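Local coordinates for protein putative acyl-CoA thioester hydrolase YbhC (Escherichia coli K-12, PDB 3GRH) that is a putative acyl-CoA thioesterase of the outer membrane, built on the pectinesterase beta-helix but without pectinesterase activity, at residues S341-A346 and S375-A380. Residues are numbered along the deposited sequence; the frame is centred on the assembly and turned at random.
Sequences SLDVDA and SNRPFA
The guanidinium of Arg-377 and the carboxylate of Asp-343 meet edge to edge, their planes only 20° apart, in a side-on, two-pronged salt bridge. Arg-377 NE donates to Asp-343 OD2 at 3.0 Å and Arg-377 NH2 to Asp-343 OD1 at 3.1 Å, each on the syn lone pair. A bend in the arginine chain (chi3 53°) turns this edge to the acid. Both oxygens take a second donor. Ser-375 OG donates to Asp-343 OD2 from the anti side, 2.7 Å away and tilted out of the carboxylate plane. Ser-341 OG gives Asp-343 OD1 a 2.6 Å bond nearly in line with its C-O. Four donors thus fix the rotation of this buried carboxylate and probably favour its ionised form. Ser-375 OG also accepts from Arg-377 N (3.2 Å), closing an ST turn. With an alanine in place of Asp-343, the charge of Arg-377 would probably lose its mate and both serine hydroxyls this acceptor. Arg-377 NH2 is also hydrogen-bonded to Asn-349 OD1. The cluster ties strand 337-342 and the inverse gamma turn centred on Asp-343, just past the probable substrate-binding Arg-340, to the loop following the parallel neighbour strand 369-373 on the next beta-helix coil.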
# COMPACT_ATOMS: atom_id res chain seq x y z
N SER A 341 6.30 12.07 -5.79
CA SER A 341 4.90 12.37 -5.54
C SER A 341 4.04 11.99 -6.73
O SER A 341 4.46 12.14 -7.88
CB SER A 341 4.77 13.89 -5.23
OG SER A 341 3.39 14.28 -5.01
N LEU A 342 2.85 11.46 -6.45
CA LEU A 342 1.90 11.04 -7.49
C LEU A 342 0.91 12.19 -7.64
O LEU A 342 -0.10 12.25 -6.94
CB LEU A 342 1.20 9.73 -7.07
CG LEU A 342 0.14 9.10 -7.95
CD1 LEU A 342 0.70 8.86 -9.32
CD2 LEU A 342 -0.31 7.78 -7.34
N ASP A 343 1.24 13.12 -8.56
CA ASP A 343 0.53 14.38 -8.67
C ASP A 343 -0.70 14.22 -9.59
O ASP A 343 -0.75 14.69 -10.72
CB ASP A 343 1.45 15.46 -9.18
CG ASP A 343 2.36 16.03 -8.14
OD1 ASP A 343 2.34 15.60 -6.95
OD2 ASP A 343 3.11 16.95 -8.57
N VAL A 344 -1.70 13.54 -9.07
CA VAL A 344 -2.88 13.13 -9.82
C VAL A 344 -3.83 14.28 -10.12
O VAL A 344 -4.62 14.26 -11.12
CB VAL A 344 -3.64 12.01 -9.10
CG1 VAL A 344 -2.93 10.68 -9.30
CG2 VAL A 344 -3.85 12.29 -7.61
N ASP A 345 -3.75 15.32 -9.29
CA ASP A 345 -4.57 16.48 -9.41
C ASP A 345 -3.86 17.69 -8.77
O ASP A 345 -2.84 17.53 -8.11
CB ASP A 345 -5.98 16.17 -8.79
CG ASP A 345 -5.92 15.80 -7.32
OD1 ASP A 345 -5.05 16.38 -6.64
OD2 ASP A 345 -6.73 14.96 -6.82
N ALA A 346 -4.41 18.89 -8.95
CA ALA A 346 -3.67 20.08 -8.52
C ALA A 346 -3.54 20.19 -7.00
O ALA A 346 -2.55 20.74 -6.47
CB ALA A 346 -4.27 21.35 -9.15
N SER A 375 2.78 15.23 -13.36
CA SER A 375 3.05 16.63 -13.51
C SER A 375 4.49 16.99 -13.81
O SER A 375 4.73 18.12 -14.26
CB SER A 375 2.71 17.34 -12.23
OG SER A 375 3.62 16.86 -11.25
N ASN A 376 5.42 16.06 -13.59
CA ASN A 376 6.84 16.29 -13.72
C ASN A 376 7.34 17.44 -12.89
O ASN A 376 8.36 17.99 -13.19
CB ASN A 376 7.26 16.41 -15.17
CG ASN A 376 6.72 15.29 -16.02
OD1 ASN A 376 6.78 14.13 -15.62
ND2 ASN A 376 6.22 15.62 -17.23
N ARG A 377 6.66 17.70 -11.78
CA ARG A 377 7.05 18.74 -10.86
C ARG A 377 8.40 18.40 -10.24
O ARG A 377 8.57 17.33 -9.64
CB ARG A 377 6.02 18.87 -9.77
CG ARG A 377 6.44 19.84 -8.70
CD ARG A 377 5.38 20.07 -7.64
NE ARG A 377 4.83 18.86 -7.00
CZ ARG A 377 4.73 18.65 -5.70
NH1 ARG A 377 5.24 19.52 -4.82
NH2 ARG A 377 4.15 17.55 -5.30
N PRO A 378 9.39 19.26 -10.41
CA PRO A 378 10.72 18.90 -9.92
C PRO A 378 10.75 18.67 -8.42
O PRO A 378 10.08 19.36 -7.69
CB PRO A 378 11.55 20.13 -10.30
CG PRO A 378 10.86 20.67 -11.47
CD PRO A 378 9.42 20.51 -11.20
N PHE A 379 11.55 17.70 -7.96
CA PHE A 379 11.62 17.47 -6.54
C PHE A 379 12.23 18.69 -5.87
O PHE A 379 13.21 19.26 -6.40
CB PHE A 379 12.45 16.28 -6.16
CG PHE A 379 12.54 16.12 -4.71
CD1 PHE A 379 11.45 15.64 -4.00
CD2 PHE A 379 13.70 16.41 -4.01
CE1 PHE A 379 11.49 15.49 -2.61
CE2 PHE A 379 13.73 16.29 -2.61
CZ PHE A 379 12.64 15.81 -1.92
N ALA A 380 11.64 19.12 -4.76
CA ALA A 380 12.14 20.28 -4.00
C ALA A 380 12.04 20.03 -2.54
O ALA A 380 10.95 19.99 -2.00
CB ALA A 380 11.29 21.54 -4.35